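Local coordinates for extracellular solute-binding protein family 1 (Arthrobacter chlorophenolicus, PDB 4R2F), which binds the glucose disaccharide laminaribiose and, as an extracellular solute-binding protein, probably delivers such sugars to an ABC-type importer, at residues K41-P46 with T71-Q76; Q110-Y115 with M315-P320; D117-K122 with E327-Y332; N126-D131 with P349-I354. All coordinates share one frame; numbering follows the deposited sequence.

Contact 1: K41-P46 with T71-Q76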
# COMPACT_ATOMS: atom_id res chain seq x y z
N LYS A 41 -0.16 -21.45 -12.10
CA LYS A 41 0.55 -20.94 -10.93
C LYS A 41 0.08 -19.54 -10.54
O LYS A 41 0.20 -18.61 -11.33
CB LYS A 41 2.05 -20.90 -11.18
CG LYS A 41 2.65 -22.30 -11.31
CD LYS A 41 4.08 -22.21 -11.79
CE LYS A 41 4.65 -23.61 -11.95
NZ LYS A 41 6.03 -23.51 -12.48
N PHE A 42 -0.41 -19.42 -9.31
CA PHE A 42 -0.81 -18.16 -8.73
C PHE A 42 0.15 -17.80 -7.62
O PHE A 42 0.32 -18.55 -6.66
CB PHE A 42 -2.21 -18.28 -8.19
CG PHE A 42 -2.74 -17.04 -7.52
CD1 PHE A 42 -2.73 -15.82 -8.18
CD2 PHE A 42 -3.30 -17.11 -6.26
CE1 PHE A 42 -3.23 -14.70 -7.56
CE2 PHE A 42 -3.82 -15.99 -5.64
CZ PHE A 42 -3.77 -14.78 -6.28
N TRP A 43 0.81 -16.65 -7.76
CA TRP A 43 1.65 -16.12 -6.71
C TRP A 43 0.93 -14.97 -6.01
O TRP A 43 0.39 -14.07 -6.67
CB TRP A 43 2.96 -15.59 -7.30
CG TRP A 43 3.93 -16.66 -7.77
CD1 TRP A 43 3.71 -18.00 -7.90
CD2 TRP A 43 5.28 -16.44 -8.18
NE1 TRP A 43 4.84 -18.63 -8.38
CE2 TRP A 43 5.82 -17.69 -8.55
CE3 TRP A 43 6.10 -15.30 -8.27
CZ2 TRP A 43 7.14 -17.85 -9.02
CZ3 TRP A 43 7.41 -15.45 -8.72
CH2 TRP A 43 7.91 -16.72 -9.09
N ASP A 44 1.02 -14.97 -4.69
CA ASP A 44 0.30 -14.04 -3.83
C ASP A 44 1.25 -13.51 -2.74
O ASP A 44 2.23 -14.17 -2.39
CB ASP A 44 -0.87 -14.77 -3.17
CG ASP A 44 -1.96 -13.82 -2.62
OD1 ASP A 44 -2.07 -12.67 -3.10
OD2 ASP A 44 -2.74 -14.25 -1.74
N MET A 45 0.95 -12.34 -2.18
CA MET A 45 1.82 -11.71 -1.20
C MET A 45 1.25 -12.00 0.20
O MET A 45 0.09 -12.41 0.34
CB MET A 45 1.89 -10.19 -1.45
CG MET A 45 2.29 -9.75 -2.86
SD MET A 45 3.72 -10.56 -3.59
CE MET A 45 4.99 -9.86 -2.58
N PRO A 46 2.03 -11.70 1.25
CA PRO A 46 1.47 -11.75 2.58
C PRO A 46 0.77 -10.42 2.81
O PRO A 46 1.37 -9.47 3.31
CB PRO A 46 2.70 -11.94 3.49
CG PRO A 46 3.85 -12.20 2.56
CD PRO A 46 3.47 -11.45 1.31
N THR A 71 -2.22 -23.63 -8.51
CA THR A 71 -1.40 -23.80 -7.31
C THR A 71 -1.18 -22.43 -6.69
O THR A 71 -1.14 -21.42 -7.38
CB THR A 71 -0.07 -24.52 -7.65
OG1 THR A 71 0.70 -23.74 -8.57
CG2 THR A 71 -0.35 -25.89 -8.27
N TYR A 72 -1.05 -22.39 -5.37
CA TYR A 72 -0.85 -21.16 -4.63
C TYR A 72 0.54 -21.11 -4.06
O TYR A 72 1.01 -22.06 -3.47
CB TYR A 72 -1.87 -21.08 -3.49
CG TYR A 72 -1.89 -19.79 -2.67
CD1 TYR A 72 -2.71 -18.74 -3.04
CD2 TYR A 72 -1.15 -19.67 -1.51
CE1 TYR A 72 -2.78 -17.57 -2.29
CE2 TYR A 72 -1.20 -18.50 -0.76
CZ TYR A 72 -2.02 -17.46 -1.16
OH TYR A 72 -2.10 -16.30 -0.43
N GLN A 73 1.20 -19.98 -4.22
CA GLN A 73 2.53 -19.80 -3.68
C GLN A 73 2.70 -18.39 -3.14
O GLN A 73 2.34 -17.43 -3.80
CB GLN A 73 3.49 -20.06 -4.81
CG GLN A 73 4.84 -19.42 -4.68
CD GLN A 73 5.86 -20.46 -4.55
OE1 GLN A 73 6.09 -20.97 -3.46
NE2 GLN A 73 6.44 -20.85 -5.68
N ILE A 74 3.27 -18.27 -1.94
CA ILE A 74 3.48 -16.98 -1.28
C ILE A 74 4.86 -16.44 -1.61
O ILE A 74 5.85 -17.12 -1.44
CB ILE A 74 3.39 -17.08 0.25
CG1 ILE A 74 2.02 -17.58 0.68
CG2 ILE A 74 3.66 -15.72 0.88
CD1 ILE A 74 1.98 -18.05 2.13
N ILE A 75 4.90 -15.20 -2.07
CA ILE A 75 6.14 -14.48 -2.32
C ILE A 75 6.29 -13.49 -1.17
O ILE A 75 5.36 -12.77 -0.87
CB ILE A 75 6.06 -13.71 -3.66
CG1 ILE A 75 5.78 -14.67 -4.81
CG2 ILE A 75 7.34 -12.92 -3.90
CD1 ILE A 75 6.86 -15.72 -5.02
N GLN A 76 7.45 -13.46 -0.52
CA GLN A 76 7.67 -12.55 0.61
C GLN A 76 7.84 -11.10 0.13
O GLN A 76 8.24 -10.86 -1.00
CB GLN A 76 8.90 -12.97 1.42
CG GLN A 76 8.78 -14.36 2.07
CD GLN A 76 7.57 -14.50 3.00
OE1 GLN A 76 6.82 -15.47 2.91
NE2 GLN A 76 7.38 -13.54 3.87
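Two tyrosine hydroxyls converge on OD2 of D44: Y72 OH, 2.5 Å from D44 OD2 across the contact, and Y52 OH from helix 50-61. Y72 OH is also hydrogen-bonded with N53 OD1. With T98 OG1 bonded to D44 OD1, both carboxylate oxygens are held, which probably fixes the group's rotation. D44 OD2 meets the Y72 ring at its edge, the carboxylate and ring planes standing 77° apart. Residues 41-44 and 71-74 are adjacent parallel strands of the beta-alpha-beta unit made by strand 40-44, helix 50-61 and strand 70-74, an arrangement common in the lobes of solute-binding proteins. A regular ladder joins them: F42 N gives to T71 O, Q73 N to F42 O, D44 N to Q73 O, and I75 N to D44 O at 2.9 Å. On the face carrying W43 and Q73, the indole has I75 CD1 over its six-membered ring, 3.7 Å from the centroid, and Q73 CG over its five-membered ring. Were W43 an alanine, I75 CD1 and Q73 CG would probably lose the flat surface they rest on. Past the strands, P46 CD comes within 3.2 Å of I75 O, a buried carbonyl oxygen with no hydrogen-bonding partner in the model, and M45 CE approaches the same oxygen at 3.4 Å.

Contact 2: Q110-Y115 with M315-P320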
# COMPACT_ATOMS: atom_id res chain seq x y z
N GLN A 110 7.74 -4.59 -20.75
CA GLN A 110 8.69 -5.63 -21.12
C GLN A 110 8.04 -6.69 -21.98
O GLN A 110 8.69 -7.61 -22.40
CB GLN A 110 9.26 -6.34 -19.89
CG GLN A 110 10.15 -5.48 -19.00
CD GLN A 110 10.54 -6.20 -17.71
OE1 GLN A 110 10.50 -7.43 -17.60
NE2 GLN A 110 10.93 -5.42 -16.73
N GLY A 111 6.74 -6.60 -22.20
CA GLY A 111 6.08 -7.54 -23.06
C GLY A 111 5.78 -8.89 -22.44
O GLY A 111 5.60 -9.85 -23.16
N GLN A 112 5.66 -8.95 -21.11
CA GLN A 112 5.49 -10.23 -20.40
C GLN A 112 4.13 -10.35 -19.70
O GLN A 112 3.82 -11.39 -19.11
CB GLN A 112 6.57 -10.38 -19.32
CG GLN A 112 7.99 -10.10 -19.77
CD GLN A 112 8.70 -11.30 -20.34
OE1 GLN A 112 8.11 -12.35 -20.57
NE2 GLN A 112 10.00 -11.16 -20.56
N ILE A 113 3.34 -9.28 -19.78
CA ILE A 113 1.99 -9.29 -19.24
C ILE A 113 1.02 -9.90 -20.26
O ILE A 113 1.25 -9.81 -21.46
CB ILE A 113 1.57 -7.85 -18.86
CG1 ILE A 113 0.73 -7.84 -17.60
CG2 ILE A 113 0.88 -7.14 -20.02
CD1 ILE A 113 1.55 -8.11 -16.35
N ALA A 114 -0.05 -10.53 -19.79
CA ALA A 114 -1.20 -10.86 -20.65
C ALA A 114 -2.36 -9.90 -20.38
O ALA A 114 -2.82 -9.80 -19.24
CB ALA A 114 -1.63 -12.29 -20.41
N TYR A 115 -2.82 -9.20 -21.41
CA TYR A 115 -3.86 -8.18 -21.27
C TYR A 115 -5.13 -8.84 -20.77
O TYR A 115 -5.43 -9.96 -21.14
CB TYR A 115 -4.10 -7.42 -22.59
CG TYR A 115 -2.92 -6.59 -22.98
CD1 TYR A 115 -2.60 -5.46 -22.27
CD2 TYR A 115 -2.09 -6.95 -24.05
CE1 TYR A 115 -1.48 -4.70 -22.59
CE2 TYR A 115 -0.98 -6.19 -24.38
CZ TYR A 115 -0.66 -5.08 -23.64
OH TYR A 115 0.46 -4.31 -23.94
N MET A 315 -2.00 -11.05 -15.08
CA MET A 315 -1.77 -12.30 -15.78
C MET A 315 -0.48 -12.14 -16.61
O MET A 315 -0.15 -11.02 -17.01
CB MET A 315 -2.98 -12.61 -16.71
CG MET A 315 -4.27 -13.02 -16.03
SD MET A 315 -5.60 -13.45 -17.17
CE MET A 315 -5.83 -11.88 -17.94
N TYR A 316 0.22 -13.24 -16.87
CA TYR A 316 1.50 -13.24 -17.57
C TYR A 316 1.48 -14.11 -18.81
O TYR A 316 0.72 -15.07 -18.88
CB TYR A 316 2.59 -13.79 -16.65
CG TYR A 316 2.82 -12.99 -15.38
CD1 TYR A 316 1.98 -13.12 -14.29
CD2 TYR A 316 3.86 -12.10 -15.30
CE1 TYR A 316 2.19 -12.38 -13.14
CE2 TYR A 316 4.08 -11.36 -14.16
CZ TYR A 316 3.25 -11.50 -13.07
OH TYR A 316 3.51 -10.77 -11.91
N THR A 317 2.37 -13.81 -19.77
CA THR A 317 2.46 -14.58 -21.00
C THR A 317 2.91 -16.01 -20.76
O THR A 317 2.54 -16.90 -21.52
CB THR A 317 3.39 -13.94 -22.05
OG1 THR A 317 4.68 -13.72 -21.46
CG2 THR A 317 2.81 -12.61 -22.57
N ASN A 318 3.70 -16.24 -19.72
CA ASN A 318 4.14 -17.58 -19.39
C ASN A 318 3.06 -18.33 -18.64
O ASN A 318 3.06 -18.39 -17.41
CB ASN A 318 5.42 -17.54 -18.55
CG ASN A 318 5.97 -18.95 -18.29
OD1 ASN A 318 5.48 -19.92 -18.84
ND2 ASN A 318 6.97 -19.05 -17.43
N THR A 319 2.13 -18.89 -19.41
CA THR A 319 1.01 -19.67 -18.87
C THR A 319 0.87 -20.90 -19.74
O THR A 319 1.13 -20.84 -20.93
CB THR A 319 -0.34 -18.87 -18.88
OG1 THR A 319 -1.43 -19.71 -18.48
CG2 THR A 319 -0.64 -18.29 -20.26
N PRO A 320 0.47 -22.02 -19.14
CA PRO A 320 0.18 -23.19 -19.97
C PRO A 320 -1.07 -22.99 -20.79
O PRO A 320 -1.23 -23.64 -21.80
CB PRO A 320 -0.03 -24.30 -18.93
CG PRO A 320 -0.45 -23.59 -17.70
CD PRO A 320 0.36 -22.33 -17.71
O HOH W 1 5.55 -14.06 -18.38
O HOH W 2 -3.10 -8.86 -16.60
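M315 CB faces A114 CB at 4.0 Å, beside the point where I113 and Y316 pair residues 113-114 antiparallel with the end of strand 306-316. From there the M315 chain runs extended to SD and then bends (chi3 -64°), turning its methyl back toward the partner segment. CG rests on V329 of helix 322-335. At the tip, CE reaches Y115 O at 3.8 Å and lies almost as near A114 O, with V119 beside it.

The backbones meet through few direct bonds. A114 N donates almost straight to M315 O at 2.8 Å, though from well above the carbonyl plane. Apolar I113 CG1 and CD1 press on that same M315 oxygen. One residue further, I113 and Y316 form a non-hydrogen-bonded pair whose side chains diverge, Y316 sending its hydroxyl to S97 OG. T317 N then donates to Q112 O at 2.9 Å, again from above the carbonyl plane, while T317 CG2 leans on I113 O at 3.4 Å. G111, with positive phi, ends the preceding helix in a Schellman motif and leads the chain into this pairing.

Water supplies two further links. One molecule donates to A114 O at 2.8 Å and accepts from M315 N; another joins Q112 O to N318 N. The chemistry is therefore largely that of main chain and solvent: peptide groups and two bridging waters carry the polar links, while side chains add mostly apolar packing, consistent with a loosely paired strand at the margin of the sheet.

Contact 3: D117-K122 with E327-Y332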
# COMPACT_ATOMS: atom_id res chain seq x y z
N ASP A 117 -8.33 -7.98 -21.18
CA ASP A 117 -9.54 -7.58 -21.90
C ASP A 117 -10.61 -8.66 -21.88
O ASP A 117 -11.78 -8.36 -21.70
CB ASP A 117 -9.23 -7.20 -23.35
CG ASP A 117 -8.32 -6.00 -23.44
OD1 ASP A 117 -7.50 -5.79 -22.53
OD2 ASP A 117 -8.41 -5.25 -24.42
N LYS A 118 -10.22 -9.92 -22.07
CA LYS A 118 -11.18 -11.02 -22.08
C LYS A 118 -11.78 -11.25 -20.69
O LYS A 118 -12.93 -11.64 -20.58
CB LYS A 118 -10.53 -12.32 -22.62
CG LYS A 118 -10.29 -12.35 -24.13
CD LYS A 118 -11.50 -12.80 -24.96
CE LYS A 118 -11.96 -14.22 -24.65
NZ LYS A 118 -13.12 -14.29 -23.70
N VAL A 119 -10.98 -11.06 -19.64
CA VAL A 119 -11.50 -11.12 -18.26
C VAL A 119 -12.56 -10.05 -18.06
O VAL A 119 -13.64 -10.33 -17.56
CB VAL A 119 -10.37 -10.95 -17.21
CG1 VAL A 119 -10.94 -10.71 -15.81
CG2 VAL A 119 -9.46 -12.18 -17.24
N ILE A 120 -12.25 -8.84 -18.50
CA ILE A 120 -13.20 -7.74 -18.41
C ILE A 120 -14.52 -8.09 -19.11
O ILE A 120 -15.59 -7.83 -18.57
CB ILE A 120 -12.64 -6.45 -19.02
CG1 ILE A 120 -11.43 -5.91 -18.22
CG2 ILE A 120 -13.73 -5.38 -19.08
CD1 ILE A 120 -11.71 -5.55 -16.79
N GLU A 121 -14.45 -8.64 -20.32
CA GLU A 121 -15.64 -9.11 -21.06
C GLU A 121 -16.42 -10.14 -20.26
O GLU A 121 -17.64 -10.04 -20.18
CB GLU A 121 -15.27 -9.80 -22.38
CG GLU A 121 -14.73 -8.91 -23.49
CD GLU A 121 -14.15 -9.74 -24.65
OE1 GLU A 121 -14.73 -10.80 -24.99
OE2 GLU A 121 -13.11 -9.35 -25.22
N LYS A 122 -15.73 -11.13 -19.69
CA LYS A 122 -16.39 -12.14 -18.91
C LYS A 122 -17.06 -11.53 -17.67
O LYS A 122 -18.14 -11.96 -17.29
CB LYS A 122 -15.44 -13.28 -18.51
CG LYS A 122 -14.94 -14.14 -19.67
CD LYS A 122 -13.80 -15.05 -19.19
CE LYS A 122 -13.53 -16.21 -20.13
NZ LYS A 122 -14.63 -17.20 -20.04
N GLU A 327 -10.02 -17.80 -16.82
CA GLU A 327 -11.00 -18.46 -15.97
C GLU A 327 -10.64 -18.36 -14.50
O GLU A 327 -11.51 -18.10 -13.67
CB GLU A 327 -11.18 -19.93 -16.36
CG GLU A 327 -11.95 -20.16 -17.66
CD GLU A 327 -13.35 -19.54 -17.69
OE1 GLU A 327 -14.14 -19.73 -16.73
OE2 GLU A 327 -13.68 -18.88 -18.70
N PHE A 328 -9.36 -18.57 -14.18
CA PHE A 328 -8.92 -18.50 -12.80
C PHE A 328 -9.22 -17.12 -12.27
O PHE A 328 -9.75 -16.99 -11.17
CB PHE A 328 -7.42 -18.78 -12.60
CG PHE A 328 -6.99 -18.58 -11.16
CD1 PHE A 328 -7.23 -19.56 -10.20
CD2 PHE A 328 -6.40 -17.40 -10.74
CE1 PHE A 328 -6.89 -19.37 -8.88
CE2 PHE A 328 -6.05 -17.19 -9.42
CZ PHE A 328 -6.30 -18.19 -8.48
N VAL A 329 -8.85 -16.09 -13.03
CA VAL A 329 -8.99 -14.71 -12.53
C VAL A 329 -10.46 -14.38 -12.30
O VAL A 329 -10.79 -13.76 -11.31
CB VAL A 329 -8.31 -13.65 -13.43
CG1 VAL A 329 -8.70 -12.23 -13.01
CG2 VAL A 329 -6.79 -13.80 -13.43
N VAL A 330 -11.34 -14.83 -13.18
CA VAL A 330 -12.77 -14.56 -13.03
C VAL A 330 -13.31 -15.29 -11.79
O VAL A 330 -14.08 -14.73 -10.97
CB VAL A 330 -13.53 -14.95 -14.31
CG1 VAL A 330 -15.03 -14.85 -14.15
CG2 VAL A 330 -13.07 -14.07 -15.46
N TYR A 331 -12.90 -16.54 -11.65
CA TYR A 331 -13.25 -17.33 -10.47
C TYR A 331 -12.78 -16.63 -9.19
O TYR A 331 -13.54 -16.48 -8.22
CB TYR A 331 -12.64 -18.74 -10.60
CG TYR A 331 -12.56 -19.50 -9.30
CD1 TYR A 331 -13.65 -20.25 -8.82
CD2 TYR A 331 -11.41 -19.45 -8.53
CE1 TYR A 331 -13.56 -20.93 -7.61
CE2 TYR A 331 -11.32 -20.12 -7.33
CZ TYR A 331 -12.39 -20.86 -6.86
OH TYR A 331 -12.22 -21.51 -5.66
N TYR A 332 -11.53 -16.18 -9.19
CA TYR A 332 -10.94 -15.63 -7.96
C TYR A 332 -11.64 -14.32 -7.60
O TYR A 332 -12.03 -14.14 -6.46
CB TYR A 332 -9.45 -15.43 -8.12
CG TYR A 332 -8.65 -15.24 -6.83
CD1 TYR A 332 -8.36 -16.31 -6.00
CD2 TYR A 332 -8.12 -13.99 -6.50
CE1 TYR A 332 -7.61 -16.15 -4.83
CE2 TYR A 332 -7.36 -13.80 -5.34
CZ TYR A 332 -7.10 -14.89 -4.50
OH TYR A 332 -6.34 -14.75 -3.37
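Two helices, each following a strand of the same mixed sheet, pack against one another where V119 meets V329 and V330: helix 117-126 comes after strand 113-114, and helix 322-335 after strand 306-316. This is layered alpha/beta packing as found in solute-binding protein lobes. The axes of the two short segments come within 9.6 Å of each other, with their N-to-C directions 45° apart.

Valine methyls form the apolar part of the interface, with V119 and V329 buried. V119 has CG1 anti to its amide nitrogen (chi1 167°), and this branch touches both neighbours on the other helix. V329 CG1 lies 3.9 Å from V119 CG1, the two side chains crossing at about a right angle. V330 CG2 is nearly as close, but here the side chains slide past each other in opposite directions. The valine pair V119 and V329 also packs on M315 of strand 306-316, joining the helix packing to the sheet.

Toward the more exposed border, K122 lays its aliphatic chain across V330, CB and CD both touching V330 CG2. The methyl is thus shared between a valine and the apolar stem of a lysine whose charge is used further on. E327 leaves its helix pointing away from the partner, but a bend at chi2 (-57°) swings the carboxylate back, and the lysine bends at its last torsion to meet it. Their salt bridge joins K122 NZ to OE2 of E327, the oxygen nearer the lysine; the modelled separation of 2.3 Å between K122 NZ and E327 OE2 is too short to be reliable in detail.

Contact 4: N126-D131 with P349-I354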
# COMPACT_ATOMS: atom_id res chain seq x y z
N ASN A 126 -21.07 -11.83 -16.80
CA ASN A 126 -21.53 -12.45 -15.55
C ASN A 126 -22.09 -11.43 -14.54
O ASN A 126 -22.69 -11.83 -13.56
CB ASN A 126 -20.47 -13.41 -14.91
CG ASN A 126 -19.41 -12.70 -14.05
OD1 ASN A 126 -19.48 -11.51 -13.71
ND2 ASN A 126 -18.41 -13.47 -13.67
N GLY A 127 -21.89 -10.14 -14.78
CA GLY A 127 -22.51 -9.10 -13.95
C GLY A 127 -21.57 -8.44 -12.95
O GLY A 127 -21.88 -7.36 -12.45
N GLN A 128 -20.42 -9.05 -12.66
CA GLN A 128 -19.52 -8.47 -11.67
C GLN A 128 -18.99 -7.09 -12.04
O GLN A 128 -18.77 -6.29 -11.16
CB GLN A 128 -18.36 -9.41 -11.29
CG GLN A 128 -18.27 -9.52 -9.78
CD GLN A 128 -17.01 -10.14 -9.24
OE1 GLN A 128 -16.67 -9.93 -8.07
NE2 GLN A 128 -16.33 -10.92 -10.05
N PHE A 129 -18.82 -6.81 -13.32
CA PHE A 129 -18.23 -5.56 -13.76
C PHE A 129 -19.00 -4.32 -13.28
O PHE A 129 -18.40 -3.35 -12.77
CB PHE A 129 -18.10 -5.54 -15.29
CG PHE A 129 -17.33 -4.37 -15.79
CD1 PHE A 129 -15.94 -4.37 -15.76
CD2 PHE A 129 -17.99 -3.24 -16.28
CE1 PHE A 129 -15.22 -3.28 -16.20
CE2 PHE A 129 -17.27 -2.15 -16.73
CZ PHE A 129 -15.89 -2.16 -16.70
N ASP A 130 -20.32 -4.37 -13.40
CA ASP A 130 -21.21 -3.35 -12.88
C ASP A 130 -21.06 -3.12 -11.38
O ASP A 130 -21.48 -2.08 -10.90
CB ASP A 130 -22.67 -3.73 -13.16
CG ASP A 130 -23.62 -2.66 -12.73
OD1 ASP A 130 -23.60 -1.57 -13.35
OD2 ASP A 130 -24.39 -2.89 -11.78
N ASP A 131 -20.50 -4.08 -10.63
CA ASP A 131 -20.30 -3.92 -9.17
C ASP A 131 -18.97 -3.19 -8.82
O ASP A 131 -18.75 -2.83 -7.67
CB ASP A 131 -20.37 -5.30 -8.50
CG ASP A 131 -20.47 -5.23 -6.98
OD1 ASP A 131 -21.12 -4.32 -6.42
OD2 ASP A 131 -19.89 -6.13 -6.32
N PRO A 349 -12.17 -2.77 -0.21
CA PRO A 349 -12.60 -3.48 -1.43
C PRO A 349 -12.76 -2.55 -2.63
O PRO A 349 -12.79 -1.34 -2.47
CB PRO A 349 -13.96 -4.08 -1.05
CG PRO A 349 -14.44 -3.25 0.09
CD PRO A 349 -13.24 -2.69 0.79
N VAL A 350 -12.83 -3.14 -3.83
CA VAL A 350 -13.07 -2.36 -5.05
C VAL A 350 -14.47 -2.64 -5.63
O VAL A 350 -14.81 -2.17 -6.73
CB VAL A 350 -12.01 -2.62 -6.14
CG1 VAL A 350 -10.64 -2.15 -5.67
CG2 VAL A 350 -12.00 -4.08 -6.58
N PHE A 351 -15.25 -3.42 -4.89
CA PHE A 351 -16.59 -3.82 -5.30
C PHE A 351 -17.62 -3.23 -4.35
O PHE A 351 -17.50 -3.35 -3.14
CB PHE A 351 -16.72 -5.33 -5.31
CG PHE A 351 -16.00 -5.99 -6.45
CD1 PHE A 351 -16.38 -5.76 -7.76
CD2 PHE A 351 -14.95 -6.86 -6.21
CE1 PHE A 351 -15.70 -6.36 -8.81
CE2 PHE A 351 -14.27 -7.46 -7.25
CZ PHE A 351 -14.65 -7.21 -8.55
N LYS A 352 -18.63 -2.60 -4.93
CA LYS A 352 -19.69 -1.91 -4.17
C LYS A 352 -20.41 -2.81 -3.16
O LYS A 352 -20.64 -2.41 -2.01
CB LYS A 352 -20.69 -1.27 -5.14
CG LYS A 352 -21.78 -0.50 -4.44
CD LYS A 352 -22.44 0.51 -5.35
CE LYS A 352 -23.10 1.61 -4.52
NZ LYS A 352 -24.30 2.17 -5.18
N SER A 353 -20.76 -4.03 -3.58
CA SER A 353 -21.44 -4.97 -2.71
C SER A 353 -20.63 -5.27 -1.46
O SER A 353 -21.18 -5.43 -0.38
CB SER A 353 -21.75 -6.28 -3.44
OG SER A 353 -20.57 -6.84 -4.00
N ILE A 354 -19.31 -5.36 -1.61
CA ILE A 354 -18.46 -5.67 -0.46
C ILE A 354 -18.43 -4.46 0.48
O ILE A 354 -18.48 -4.63 1.70
CB ILE A 354 -17.03 -6.07 -0.87
CG1 ILE A 354 -17.09 -7.28 -1.80
CG2 ILE A 354 -16.23 -6.41 0.38
CD1 ILE A 354 -15.77 -7.74 -2.38
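The carboxylate of D131 and the ring of F351 lie in nearly parallel planes, 17° apart, although the two side chains cross at about a right angle. D131 OD2 sits 3.4 Å from F351 CB, and the main-chain oxygen of D131 lies at the ring's edge, near its plane. Q128 crosses the phenylalanine too: the end of its side chain lies over one ring face, toward the rim, while V350 CG2 lies over the opposite face. The ring is further stacked with F132.

D131 directs both carboxylate oxygens at S353, its CG lying trans to the amide nitrogen (chi1 -168°). S353 N donates to D131 OD1 at 2.9 Å on the syn lone pair, and S353 OG donates to D131 OD2 at 2.5 Å, also from the syn side. The serine is thus gripped in two-pronged fashion, which fixes the turn of the carboxylate. A third bond, K352 N to D131 O at 2.8 Å, is almost straight, and K352 CB packs against D131 OD1. Without the carboxylate, as with an alanine at D131, S353 N and OG are likely to lose their acceptors, leaving the hydroxyl free to turn.

Before this, N126 OD1 accepts from Q128 N in an Asx turn as the chain leaves helix 117-126. Main-chain and carboxylate oxygens together thus receive the leading N-H groups of the short, weakly bonded helix 352-355, an arrangement characteristic of a helix start, where first-turn amides need acceptors from outside.

Overall arrangement
All four contacts mix buried and more exposed residues. Contacts 1 and 2 reach the same sheet: contact 1, its centre innermost at about 17 Å from the chain's centre, is a regular parallel ladder whose P46 end lies near the sugar, whereas contact 2 is a short, water-bridged antiparallel pairing, its centre, like that of contact 3, about 24 Å out. Contact 3 joins the helices that follow the strands of contact 2; its valines V119 and V329 are buried against M315, its salt bridge peripheral. F328 and Y332 meet F42 and so tie contact 3 to contact 1. Contact 4, touching contact 3 through N126 and F129, buries F351 beside exposed K352 and S353 and relies on one aspartate's acceptors.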